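Local coordinates for Exo-beta-1,4-mannosidase (Rhizomucor miehei, PDB 4LYP), which hydrolyses terminal, non-reducing beta-D-mannose residues in beta-mannosides, working as a family 5 glycoside hydrolase with a TIM-barrel fold and also showing transglycosylation activity, at residues N214-N217 and K222-K225; S321-A326 and N381-G386; S362-Y367 and Y421-N426. All coordinates share one frame; numbering follows the deposited sequence. Where two conformers were deposited one is given.

How the interactions relate
The three contacts sit apart on the TIM barrel, none touching another. Interaction 1 closes a loop leading to strand 230-234; its centre lies 32 Å from that of interaction 2 and 35 Å from that of interaction 3, with which it falls on opposite sides of the chain's centre. Interactions 2 and 3 are closer, 24 Å between centres and about 12 Å between nearest atoms, and helix 362-380 connects them: it starts in interaction 3 and ends just before 381-386. Arg382 and Ser385 line one guanidine site, while the Tyr421 side chain is about 7 Å from another guanidine, bounded by Trp153, Glu238, Trp293, Asn296 and Glu416, a pocket consistent with the family's active site.

Interaction 1: residues N214-N217 and K222-K225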
ATOM      1  N   ASN A 214      15.954   8.404  -8.815  1.00  8.90           N
ATOM      2  CA  ASN A 214      16.633   8.974 -10.002  1.00  9.88           C
ATOM      3  C   ASN A 214      16.250   8.334 -11.299  1.00  8.96           C
ATOM      4  O   ASN A 214      16.827   8.633 -12.345  1.00 10.93           O
ATOM      5  CB  ASN A 214      18.132   8.905  -9.730  1.00 10.60           C
ATOM      6  CG  ASN A 214      18.498   9.940  -8.700  1.00 11.10           C
ATOM      7  OD1 ASN A 214      18.677  11.128  -9.033  1.00 12.41           O
ATOM      8  ND2 ASN A 214      18.513   9.547  -7.434  1.00 11.95           N
ATOM      9  N   ARG A 215      15.232   7.474 -11.317  1.00  9.19           N
ATOM     10  CA  ARG A 215      14.809   6.814 -12.568  1.00  8.68           C
ATOM     11  C   ARG A 215      14.295   7.881 -13.544  1.00  9.12           C
ATOM     12  O   ARG A 215      13.470   8.715 -13.167  1.00  9.39           O
ATOM     13  CB  ARG A 215      13.650   5.841 -12.185  1.00  9.21           C
ATOM     14  CG  ARG A 215      12.949   5.193 -13.434  1.00  8.44           C
ATOM     15  CD  ARG A 215      13.889   4.251 -14.205  1.00  9.37           C
ATOM     16  NE  ARG A 215      13.097   3.594 -15.243  1.00  8.48           N
ATOM     17  CZ  ARG A 215      13.550   2.541 -15.933  1.00  7.88           C
ATOM     18  NH1 ARG A 215      14.781   2.028 -15.687  1.00  9.68           N
ATOM     19  NH2 ARG A 215      12.761   1.959 -16.816  1.00  9.31           N
ATOM     20  N   ARG A 216      14.749   7.785 -14.793  1.00  9.00           N
ATOM     21  CA  ARG A 216      14.114   8.534 -15.854  1.00  9.90           C
ATOM     22  C   ARG A 216      12.980   7.712 -16.397  1.00  9.94           C
ATOM     23  O   ARG A 216      13.166   6.575 -16.910  1.00 10.55           O
ATOM     24  CB  ARG A 216      15.158   8.876 -16.952  1.00 11.54           C
ATOM     25  CG  ARG A 216      14.524   9.681 -18.076  1.00 15.98           C
ATOM     26  CD  ARG A 216      15.605   9.970 -19.109  1.00 19.29           C
ATOM     27  NE  ARG A 216      14.946  10.558 -20.300  1.00 27.65           N
ATOM     28  CZ  ARG A 216      14.285   9.906 -21.298  1.00 23.26           C
ATOM     29  NH1 ARG A 216      14.213   8.549 -21.380  1.00 25.80           N
ATOM     30  NH2 ARG A 216      13.672  10.655 -22.222  1.00 33.64           N
ATOM     31  N   ASN A 217      11.784   8.253 -16.353  1.00  9.09           N
ATOM     32  CA  ASN A 217      10.607   7.569 -16.919  1.00  8.38           C
ATOM     33  C   ASN A 217      10.822   7.418 -18.401  1.00  9.02           C
ATOM     34  O   ASN A 217      10.922   8.442 -19.122  1.00 10.30           O
ATOM     35  CB  ASN A 217       9.365   8.408 -16.587  1.00  8.78           C
ATOM     36  CG  ASN A 217       8.092   7.679 -16.924  1.00  8.53           C
ATOM     37  OD1 ASN A 217       7.932   7.248 -18.077  1.00  9.56           O
ATOM     38  ND2 ASN A 217       7.196   7.511 -15.949  1.00  8.55           N
ATOM     39  N   LYS A 222      10.176  12.140 -17.495  1.00 10.21           N
ATOM     40  CA  LYS A 222      10.367  12.780 -16.192  1.00  9.92           C
ATOM     41  C   LYS A 222      11.288  11.982 -15.297  1.00  9.25           C
ATOM     42  O   LYS A 222      11.158  10.734 -15.213  1.00 10.67           O
ATOM     43  CB  LYS A 222       9.003  13.011 -15.496  1.00 10.05           C
ATOM     44  CG  LYS A 222       8.162  14.033 -16.213  1.00 11.17           C
ATOM     45  CD  LYS A 222       6.840  14.285 -15.514  1.00 11.75           C
ATOM     46  CE  LYS A 222       5.797  13.187 -15.831  1.00 11.04           C
ATOM     47  NZ  LYS A 222       4.528  13.378 -14.995  1.00 10.85           N
ATOM     48  N   ILE A 223      12.159  12.650 -14.578  1.00  9.85           N
ATOM     49  CA  ILE A 223      12.914  11.970 -13.519  1.00  9.74           C
ATOM     50  C   ILE A 223      11.956  11.820 -12.338  1.00  8.63           C
ATOM     51  O   ILE A 223      11.217  12.750 -11.990  1.00  9.67           O
ATOM     52  CB  ILE A 223      14.145  12.775 -13.118  1.00 10.86           C
ATOM     53  CG1 ILE A 223      15.018  13.053 -14.366  1.00 13.59           C
ATOM     54  CG2 ILE A 223      14.927  11.996 -12.034  1.00 12.31           C
ATOM     55  CD1 ILE A 223      15.522  11.905 -15.034  1.00 20.42           C
ATOM     56  N   TYR A 224      11.965  10.621 -11.705  1.00  8.78           N
ATOM     57  CA  TYR A 224      10.902  10.385 -10.670  1.00  8.10           C
ATOM     58  C   TYR A 224      10.863  11.462  -9.591  1.00  7.95           C
ATOM     59  O   TYR A 224       9.799  11.911  -9.172  1.00  8.98           O
ATOM     60  CB  TYR A 224      11.043   9.000 -10.057  1.00  7.85           C
ATOM     61  CG  TYR A 224      10.553   7.842 -10.881  1.00  7.50           C
ATOM     62  CD1 TYR A 224      10.398   7.872 -12.279  1.00  8.41           C
ATOM     63  CD2 TYR A 224      10.281   6.622 -10.236  1.00  8.31           C
ATOM     64  CE1 TYR A 224       9.974   6.737 -12.991  1.00  8.24           C
ATOM     65  CE2 TYR A 224       9.892   5.490 -10.918  1.00  7.61           C
ATOM     66  CZ  TYR A 224       9.755   5.528 -12.276  1.00  8.27           C
ATOM     67  OH  TYR A 224       9.378   4.395 -12.941  1.00  8.81           O
ATOM     68  N   LYS A 225      12.054  11.836  -9.044  1.00  8.41           N
ATOM     69  CA  LYS A 225      12.120  12.815  -7.956  1.00  9.10           C
ATOM     70  C   LYS A 225      11.642  14.203  -8.381  1.00  9.09           C
ATOM     71  O   LYS A 225      11.401  15.045  -7.517  1.00 10.52           O
ATOM     72  CB  LYS A 225      13.508  12.923  -7.382  1.00 11.04           C
ATOM     73  CG  LYS A 225      14.575  13.456  -8.340  1.00 10.77           C
ATOM     74  CD  LYS A 225      15.999  13.320  -7.735  1.00 11.76           C
ATOM     75  CE  LYS A 225      17.000  14.002  -8.621  1.00 14.30           C
ATOM     76  NZ  LYS A 225      18.358  13.788  -8.058  1.00 16.20           N
TER
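Arg216 and Ile223 face each other as a non-hydrogen-bonded antiparallel pair, their CA atoms 4.3 Å apart, in a single beta bridge between runs whose directions differ by 150°. Two backbone bonds flank it: Tyr224 N gives to Arg215 O (2.8 Å), and Asn217 N gives to Lys222 O (2.8 Å).

The main side-chain contact is a CH-pi interaction. Arg215 CB stands over the centre of the Tyr224 ring, 3.6 Å from its centroid and almost on the ring normal. Arg215 CG, set opposite the backbone N (chi1 172°), also lies over this face, 3.4 Å from CE1 of Tyr224; the bend at chi2 then turns the rest of the chain alongside the ring, guanidinium and ring planes steeply inclined. Asn217 CB approaches the ring at its edge. At the outer side, Ile223 CD1 reaches Arg216 CB (3.6 Å), the two chains crossing at about a right angle. At the far end an extended Lys225 brings NZ to within 2.9 Å of Asn214 OD1 in a hydrogen bond, the donor tilted 20° from the amide plane.

Helix 125-140 supplies the polar anchors: Asp132 takes the Tyr224 hydroxyl on one carboxylate oxygen and Arg215 NH2 on the other, while Glu125 pairs with Arg215 NH1. The arginine and the tyrosine it lies over therefore share one acid, which fixes both tips and ties this small turn to the barrel's helical shell.

Interaction 2: residues S321-A326 and N381-G386; sequences SRSKWA and NRSFSG. With GAI (guanidine), chain D.
Phe384 meets the helix with its ring edge: Ser323 CB lies in the plane of the ring, 3.9 Å from CD2 of Phe384, and Gly386 O is also at an edge, while the side chain touches Ile333 and Met335 of strand 333-338. Two other flat groups pack within segment 321-326. CH2 of Trp325 sits 3.4 Å above the centre of the Arg322 guanidinium, and Ser321 OG lies at that guanidinium's edge, in its plane, accepting a bond from Arg322 NH1 (2.9 Å). One face of the Trp325 ring carries Ser321 O and Arg322 CD, both offset toward the rim. On the other segment, N1 of the bound guanidine lies in the plane of the Arg382 guanidinium, a close approach of 2.9 Å to NE of Arg382. The ligand is hydrogen-bonded to Lys46 O, and Asp44 forms a salt bridge with Arg382 NH1.

Across the contact the polar link is short. With OG set anti to the backbone N (chi1 174°), Ser323 turns OG toward the loop and donates to Ser383 O (2.9 Å), meeting the carbonyl at a C=O...OG angle of 132°, 26° from its plane. A water adds a second route: it donates to Ser323 O at 2.8 Å and to Ser383 O at 2.9 Å.

Ser383 follows Arg382, the C-prime residue of the Schellman motif that ends helix 362-380. The carbonyl just beyond that helix end thus takes two hydrogen bonds, one direct and one from water, which pins the loop entering strand 386-394 to helix 308-329 beside the guanidine site.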
ATOM      1  N   SER A 321      -9.379   6.830  17.474  1.00  8.93           N
ATOM      2  CA  SER A 321      -8.152   6.857  18.287  1.00  9.58           C
ATOM      3  C   SER A 321      -6.964   7.273  17.434  1.00  8.67           C
ATOM      4  O   SER A 321      -6.125   8.095  17.836  1.00  9.38           O
ATOM      5  CB  SER A 321      -7.945   5.563  19.021  1.00 10.22           C
ATOM      6  OG  SER A 321      -7.833   4.476  18.092  1.00  9.59           O
ATOM      7  N   ARG A 322      -6.852   6.745  16.194  1.00  8.47           N
ATOM      8  CA  ARG A 322      -5.699   7.055  15.356  1.00  8.39           C
ATOM      9  C   ARG A 322      -5.761   8.531  14.888  1.00  8.75           C
ATOM     10  O   ARG A 322      -4.722   9.202  14.777  1.00  9.70           O
ATOM     11  CB  ARG A 322      -5.560   6.083  14.166  1.00  9.20           C
ATOM     12  CG  ARG A 322      -4.800   4.805  14.555  1.00  8.66           C
ATOM     13  CD  ARG A 322      -5.372   4.073  15.760  1.00  9.74           C
ATOM     14  NE  ARG A 322      -4.683   2.822  16.004  1.00  8.34           N
ATOM     15  CZ  ARG A 322      -4.944   2.017  17.029  1.00 10.91           C
ATOM     16  NH1 ARG A 322      -5.900   2.379  17.871  1.00 12.78           N
ATOM     17  NH2 ARG A 322      -4.258   0.883  17.174  1.00 13.57           N
ATOM     18  N   SER A 323      -6.981   9.068  14.658  1.00  8.89           N
ATOM     19  CA  SER A 323      -7.163  10.483  14.312  1.00  9.31           C
ATOM     20  C   SER A 323      -6.586  11.317  15.469  1.00  9.81           C
ATOM     21  O   SER A 323      -5.889  12.326  15.230  1.00  9.85           O
ATOM     22  CB  SER A 323      -8.619  10.779  14.075  1.00 10.73           C
ATOM     23  OG  SER A 323      -8.788  12.198  13.871  1.00 14.37           O
ATOM     24  N   LYS A 324      -6.831  10.893  16.726  1.00 10.33           N
ATOM     25  CA  LYS A 324      -6.339  11.673  17.834  1.00 10.16           C
ATOM     26  C   LYS A 324      -4.782  11.618  17.928  1.00  9.95           C
ATOM     27  O   LYS A 324      -4.117  12.619  18.217  1.00 10.89           O
ATOM     28  CB  LYS A 324      -6.986  11.147  19.109  1.00 13.39           C
ATOM     29  CG  LYS A 324      -8.444  11.596  19.250  1.00 17.03           C
ATOM     30  CD  LYS A 324      -8.553  13.047  19.659  1.00 31.99           C
ATOM     31  CE  LYS A 324      -9.860  13.414  20.364  1.00 38.77           C
ATOM     32  NZ  LYS A 324      -9.741  14.765  21.012  1.00 39.95           N
ATOM     33  N   TRP A 325      -4.191  10.438  17.647  1.00  9.85           N
ATOM     34  CA  TRP A 325      -2.748  10.317  17.676  1.00  9.82           C
ATOM     35  C   TRP A 325      -2.130  11.259  16.649  1.00  9.43           C
ATOM     36  O   TRP A 325      -1.075  11.903  16.871  1.00 10.07           O
ATOM     37  CB  TRP A 325      -2.322   8.902  17.435  1.00 10.59           C
ATOM     38  CG  TRP A 325      -2.755   7.929  18.478  1.00 10.23           C
ATOM     39  CD1 TRP A 325      -3.345   8.175  19.688  1.00 12.54           C
ATOM     40  CD2 TRP A 325      -2.596   6.493  18.406  1.00 10.34           C
ATOM     41  NE1 TRP A 325      -3.611   6.993  20.320  1.00 16.03           N
ATOM     42  CE2 TRP A 325      -3.193   5.937  19.600  1.00 14.25           C
ATOM     43  CE3 TRP A 325      -2.139   5.631  17.398  1.00 10.73           C
ATOM     44  CZ2 TRP A 325      -3.239   4.556  19.829  1.00 14.62           C
ATOM     45  CZ3 TRP A 325      -2.175   4.275  17.687  1.00 10.57           C
ATOM     46  CH2 TRP A 325      -2.691   3.758  18.859  1.00 12.82           C
ATOM     47  N   ALA A 326      -2.732  11.276  15.453  1.00  9.75           N
ATOM     48  CA  ALA A 326      -2.183  12.165  14.405  1.00 10.12           C
ATOM     49  C   ALA A 326      -2.315  13.643  14.812  1.00 10.08           C
ATOM     50  O   ALA A 326      -1.412  14.450  14.571  1.00  9.97           O
ATOM     51  CB  ALA A 326      -2.885  11.904  13.089  1.00 10.32           C
ATOM     52  N   ASN A 381     -14.111  17.875   9.416  1.00 13.02           N
ATOM     53  CA  ASN A 381     -13.509  18.694  10.460  0.50 16.71           C
ATOM     54  C   ASN A 381     -11.981  18.728  10.327  1.00 13.69           C
ATOM     55  O   ASN A 381     -11.263  19.184  11.238  1.00 17.11           O
ATOM     56  CB  ASN A 381     -13.932  18.149  11.846  0.50 30.47           C
ATOM     57  CG  ASN A 381     -13.895  19.207  12.945  0.50 34.39           C
ATOM     58  OD1 ASN A 381     -13.981  20.407  12.678  0.50 40.92           O
ATOM     59  ND2 ASN A 381     -13.765  18.761  14.188  0.50 32.53           N
ATOM     60  N   ARG A 382     -11.440  18.265   9.216  1.00 12.09           N
ATOM     61  CA  ARG A 382      -9.991  18.305   8.995  1.00 11.55           C
ATOM     62  C   ARG A 382      -9.224  17.453  10.056  1.00 11.08           C
ATOM     63  O   ARG A 382      -8.109  17.789  10.433  1.00 13.98           O
ATOM     64  CB  ARG A 382      -9.400  19.716   8.756  1.00 13.76           C
ATOM     65  CG  ARG A 382     -10.032  20.421   7.558  1.00 15.81           C
ATOM     66  CD  ARG A 382      -9.426  21.800   7.365  1.00 16.98           C
ATOM     67  NE  ARG A 382      -8.015  21.677   6.844  1.00 16.83           N
ATOM     68  CZ  ARG A 382      -6.957  22.365   7.298  1.00 16.22           C
ATOM     69  NH1 ARG A 382      -7.022  23.152   8.399  1.00 20.17           N
ATOM     70  NH2 ARG A 382      -5.777  22.236   6.652  1.00 15.99           N
ATOM     71  N   SER A 383      -9.768  16.271  10.349  1.00 11.33           N
ATOM     72  CA  SER A 383      -9.141  15.334  11.284  0.70 13.45           C
ATOM     73  C   SER A 383      -8.700  14.046  10.587  1.00 11.22           C
ATOM     74  O   SER A 383      -8.216  13.158  11.249  1.00 14.82           O
ATOM     75  CB  SER A 383     -10.114  14.997  12.424  0.70 19.65           C
ATOM     76  OG  SER A 383     -10.399  16.218  13.085  0.70 22.82           O
ATOM     77  N   PHE A 384      -8.951  13.897   9.295  1.00 10.36           N
ATOM     78  CA  PHE A 384      -8.597  12.688   8.541  1.00  8.67           C
ATOM     79  C   PHE A 384      -8.508  13.122   7.112  1.00  9.39           C
ATOM     80  O   PHE A 384      -9.270  13.970   6.674  1.00 11.19           O
ATOM     81  CB  PHE A 384      -9.689  11.579   8.699  1.00 11.01           C
ATOM     82  CG  PHE A 384      -9.119  10.204   9.003  1.00  9.65           C
ATOM     83  CD1 PHE A 384      -8.747   9.397   7.930  1.00 11.39           C
ATOM     84  CD2 PHE A 384      -8.882   9.784  10.280  1.00 11.11           C
ATOM     85  CE1 PHE A 384      -8.232   8.161   8.154  1.00 13.55           C
ATOM     86  CE2 PHE A 384      -8.322   8.551  10.540  1.00 13.45           C
ATOM     87  CZ  PHE A 384      -7.978   7.746   9.454  1.00 13.06           C
ATOM     88  N   SER A 385      -7.600  12.513   6.363  1.00  8.14           N
ATOM     89  CA  SER A 385      -7.369  12.969   5.006  1.00  8.14           C
ATOM     90  C   SER A 385      -7.865  12.029   3.908  1.00  7.88           C
ATOM     91  O   SER A 385      -7.881  12.432   2.779  1.00 11.96           O
ATOM     92  CB  SER A 385      -5.912  13.326   4.757  1.00  9.92           C
ATOM     93  OG  SER A 385      -5.562  14.552   5.368  1.00 11.91           O
ATOM     94  N   GLY A 386      -8.287  10.828   4.255  1.00  8.21           N
ATOM     95  CA  GLY A 386      -8.855   9.866   3.292  1.00  8.33           C
ATOM     96  C   GLY A 386      -8.275   8.487   3.555  1.00  7.21           C
ATOM     97  O   GLY A 386      -7.888   8.135   4.662  1.00  7.58           O
TER
HETATM   98  C   GAI D 502      -7.835  18.911   4.303  1.00 21.04           C
HETATM   99  N1  GAI D 502      -7.934  20.364   4.273  1.00 20.27           N
HETATM  100  N2  GAI D 502      -7.518  17.918   5.289  1.00 16.58           N
HETATM  101  N3  GAI D 502      -7.968  18.306   3.176  1.00 34.94           N
HETATM  102  O   HOH W   1      -6.251  14.119  13.147  1.00 15.10           O

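Interaction 3: residues S362-Y367 and Y421-N426; sequences SHKDEY and YSVYSN
Hydrogen bonding comes first: Lys364 NZ donates to Tyr421 O at 3.0 Å. The donor stands well above the carbonyl plane, 58° out of it, with a C=O...NZ angle of 121°, so no lone pair is addressed squarely. The next carbonyl, Ser422 O, is almost as near NZ of Lys364 (3.1 Å), but its angle is too poor for a bond, though it may still favour the ammonium electrostatically.

The apolar part is small. Lys364 leaves helix 362-380 with CG opposite the backbone N (chi1 177°) and stays extended all the way to NZ, which spans the gap to the strand. On arrival, its CE passes Val423 CG2 at 3.9 Å. Val423 also packs against Val430 and Ile433 of helix 429-448, and Thr429 touches the lysine.

Among the surrounding polar partners, Tyr421 OH bonds to Asn296, a residue lining a guanidine pocket, and Ser422 OG bonds to Asp412. Val423 pairs with the backbone of strand 386-394. A buried lysine thereby joins an outer helix of the TIM barrel to the short strand 423-424, which runs parallel to strand 386-394, next to a guanidine pocket whose residues are consistent with a family 5 active site.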
ATOM      1  N   SER A 362     -21.727  -8.896   1.113  1.00  7.94           N
ATOM      2  CA  SER A 362     -22.597  -8.013   1.906  0.60  8.10           C
ATOM      3  C   SER A 362     -21.956  -7.506   3.191  1.00  7.51           C
ATOM      4  O   SER A 362     -22.145  -6.355   3.530  1.00  8.20           O
ATOM      5  CB  SER A 362     -23.920  -8.677   2.187  0.60  9.80           C
ATOM      6  OG  SER A 362     -23.797  -9.834   3.025  0.60 10.09           O
ATOM      7  N   HIS A 363     -21.164  -8.339   3.891  1.00  7.87           N
ATOM      8  CA  HIS A 363     -20.507  -7.810   5.090  1.00  7.22           C
ATOM      9  C   HIS A 363     -19.497  -6.758   4.734  1.00  7.07           C
ATOM     10  O   HIS A 363     -19.454  -5.681   5.324  1.00  7.84           O
ATOM     11  CB  HIS A 363     -19.827  -8.937   5.868  1.00  7.91           C
ATOM     12  CG  HIS A 363     -20.745  -9.749   6.698  1.00  8.62           C
ATOM     13  ND1 HIS A 363     -20.319 -10.581   7.708  1.00 10.16           N
ATOM     14  CD2 HIS A 363     -22.139  -9.826   6.712  1.00  9.88           C
ATOM     15  CE1 HIS A 363     -21.363 -11.133   8.295  1.00 10.04           C
ATOM     16  NE2 HIS A 363     -22.464 -10.736   7.685  1.00 11.27           N
ATOM     17  N   LYS A 364     -18.614  -7.096   3.750  1.00  7.32           N
ATOM     18  CA  LYS A 364     -17.599  -6.157   3.291  1.00  7.13           C
ATOM     19  C   LYS A 364     -18.192  -4.825   2.868  1.00  6.46           C
ATOM     20  O   LYS A 364     -17.655  -3.748   3.145  1.00  7.14           O
ATOM     21  CB  LYS A 364     -16.862  -6.801   2.121  1.00  7.24           C
ATOM     22  CG  LYS A 364     -15.801  -5.937   1.451  1.00  7.08           C
ATOM     23  CD  LYS A 364     -15.298  -6.663   0.194  1.00  7.48           C
ATOM     24  CE  LYS A 364     -13.998  -6.098  -0.321  1.00  7.51           C
ATOM     25  NZ  LYS A 364     -13.484  -6.931  -1.476  1.00  7.44           N
ATOM     26  N   ASP A 365     -19.306  -4.866   2.111  1.00  7.63           N
ATOM     27  CA  ASP A 365     -19.904  -3.612   1.592  1.00  7.74           C
ATOM     28  C   ASP A 365     -20.358  -2.774   2.742  1.00  8.03           C
ATOM     29  O   ASP A 365     -20.143  -1.538   2.703  1.00  8.64           O
ATOM     30  CB  ASP A 365     -21.071  -3.962   0.702  1.00  8.45           C
ATOM     31  CG  ASP A 365     -20.641  -4.544  -0.649  1.00  8.73           C
ATOM     32  OD1 ASP A 365     -19.465  -4.741  -0.879  1.00  8.88           O
ATOM     33  OD2 ASP A 365     -21.575  -4.761  -1.431  1.00 12.47           O
ATOM     34  N   GLU A 366     -20.995  -3.332   3.766  1.00  8.34           N
ATOM     35  CA  GLU A 366     -21.439  -2.554   4.888  1.00  7.93           C
ATOM     36  C   GLU A 366     -20.221  -2.003   5.694  1.00  7.60           C
ATOM     37  O   GLU A 366     -20.210  -0.847   6.101  1.00  8.36           O
ATOM     38  CB  GLU A 366     -22.307  -3.395   5.817  1.00  9.54           C
ATOM     39  CG  GLU A 366     -22.659  -2.697   7.092  1.00 10.31           C
ATOM     40  CD  GLU A 366     -23.513  -3.533   8.049  1.00 11.79           C
ATOM     41  OE1 GLU A 366     -24.404  -4.282   7.538  1.00 13.66           O
ATOM     42  OE2 GLU A 366     -23.357  -3.375   9.277  1.00 12.16           O
ATOM     43  N   TYR A 367     -19.190  -2.854   5.860  1.00  7.73           N
ATOM     44  CA  TYR A 367     -18.015  -2.443   6.561  1.00  7.11           C
ATOM     45  C   TYR A 367     -17.331  -1.265   5.897  1.00  6.65           C
ATOM     46  O   TYR A 367     -16.980  -0.267   6.529  1.00  7.49           O
ATOM     47  CB  TYR A 367     -17.057  -3.653   6.625  1.00  7.98           C
ATOM     48  CG  TYR A 367     -15.808  -3.439   7.424  1.00  7.09           C
ATOM     49  CD1 TYR A 367     -15.807  -3.338   8.829  1.00  7.45           C
ATOM     50  CD2 TYR A 367     -14.557  -3.428   6.732  1.00  7.46           C
ATOM     51  CE1 TYR A 367     -14.622  -3.238   9.484  1.00  8.06           C
ATOM     52  CE2 TYR A 367     -13.363  -3.327   7.439  1.00  7.07           C
ATOM     53  CZ  TYR A 367     -13.416  -3.252   8.817  1.00  7.44           C
ATOM     54  OH  TYR A 367     -12.252  -3.186   9.563  1.00  8.27           O
ATOM     55  N   TYR A 421      -9.224 -10.472  -0.533  1.00  6.25           N
ATOM     56  CA  TYR A 421      -9.658  -9.103  -0.244  1.00  6.94           C
ATOM     57  C   TYR A 421      -9.912  -8.314  -1.539  1.00  5.94           C
ATOM     58  O   TYR A 421     -10.467  -7.200  -1.458  1.00  6.54           O
ATOM     59  CB  TYR A 421      -8.562  -8.387   0.576  1.00  7.21           C
ATOM     60  CG  TYR A 421      -8.450  -8.872   2.016  1.00  5.86           C
ATOM     61  CD1 TYR A 421      -9.594  -9.044   2.765  1.00  7.26           C
ATOM     62  CD2 TYR A 421      -7.222  -9.083   2.599  1.00  6.58           C
ATOM     63  CE1 TYR A 421      -9.504  -9.376   4.137  1.00  7.23           C
ATOM     64  CE2 TYR A 421      -7.114  -9.377   3.941  1.00  7.31           C
ATOM     65  CZ  TYR A 421      -8.265  -9.492   4.701  1.00  6.46           C
ATOM     66  OH  TYR A 421      -8.245  -9.732   6.087  1.00  7.17           O
ATOM     67  N   SER A 422      -9.560  -8.840  -2.722  1.00  6.28           N
ATOM     68  CA  SER A 422      -9.712  -8.058  -3.987  1.00  6.41           C
ATOM     69  C   SER A 422     -11.085  -7.528  -4.118  1.00  6.73           C
ATOM     70  O   SER A 422     -12.101  -8.199  -3.921  1.00  7.08           O
ATOM     71  CB  SER A 422      -9.443  -8.982  -5.150  1.00  7.01           C
ATOM     72  OG  SER A 422      -8.056  -9.252  -5.344  1.00  7.31           O
ATOM     73  N   VAL A 423     -11.127  -6.288  -4.633  1.00  6.94           N
ATOM     74  CA  VAL A 423     -12.368  -5.691  -5.163  1.00  6.78           C
ATOM     75  C   VAL A 423     -12.298  -5.833  -6.660  1.00  7.01           C
ATOM     76  O   VAL A 423     -11.456  -5.236  -7.330  1.00  7.63           O
ATOM     77  CB  VAL A 423     -12.439  -4.189  -4.800  1.00  6.67           C
ATOM     78  CG1 VAL A 423     -13.680  -3.545  -5.450  1.00  7.78           C
ATOM     79  CG2 VAL A 423     -12.528  -3.961  -3.284  1.00  7.77           C
ATOM     80  N   TYR A 424     -13.235  -6.634  -7.239  1.00  7.40           N
ATOM     81  CA  TYR A 424     -13.251  -6.825  -8.684  1.00  7.25           C
ATOM     82  C   TYR A 424     -14.017  -5.704  -9.362  1.00  7.37           C
ATOM     83  O   TYR A 424     -14.864  -5.027  -8.753  1.00  8.33           O
ATOM     84  CB  TYR A 424     -13.855  -8.184  -9.033  1.00  8.50           C
ATOM     85  CG  TYR A 424     -13.089  -9.321  -8.418  1.00  7.86           C
ATOM     86  CD1 TYR A 424     -11.740  -9.536  -8.721  1.00  8.12           C
ATOM     87  CD2 TYR A 424     -13.704 -10.194  -7.547  1.00  8.70           C
ATOM     88  CE1 TYR A 424     -11.026 -10.601  -8.199  1.00  8.35           C
ATOM     89  CE2 TYR A 424     -13.023 -11.266  -6.992  1.00  9.16           C
ATOM     90  CZ  TYR A 424     -11.666 -11.494  -7.360  1.00  8.07           C
ATOM     91  OH  TYR A 424     -10.971 -12.597  -6.882  1.00  9.27           O
ATOM     92  N   SER A 425     -13.765  -5.552 -10.686  1.00  8.31           N
ATOM     93  CA  SER A 425     -14.362  -4.458 -11.437  1.00  9.94           C
ATOM     94  C   SER A 425     -15.867  -4.375 -11.391  1.00 10.04           C
ATOM     95  O   SER A 425     -16.403  -3.261 -11.505  1.00 11.96           O
ATOM     96  CB  SER A 425     -13.921  -4.603 -12.898  1.00 10.79           C
ATOM     97  OG  SER A 425     -14.294  -5.863 -13.388  1.00 14.25           O
ATOM     98  N   ASN A 426     -16.526  -5.504 -11.225  1.00 10.08           N
ATOM     99  CA  ASN A 426     -18.003  -5.497 -11.156  1.00 11.67           C
ATOM    100  C   ASN A 426     -18.556  -5.972  -9.810  1.00  9.79           C
ATOM    101  O   ASN A 426     -19.714  -6.294  -9.717  1.00 12.18           O
ATOM    102  CB  ASN A 426     -18.558  -6.365 -12.310  1.00 14.90           C
ATOM    103  CG  ASN A 426     -18.099  -7.825 -12.179  1.00 17.56           C
ATOM    104  OD1 ASN A 426     -17.222  -8.150 -11.416  1.00 16.95           O
ATOM    105  ND2 ASN A 426     -18.681  -8.710 -12.954  1.00 30.24           N
TER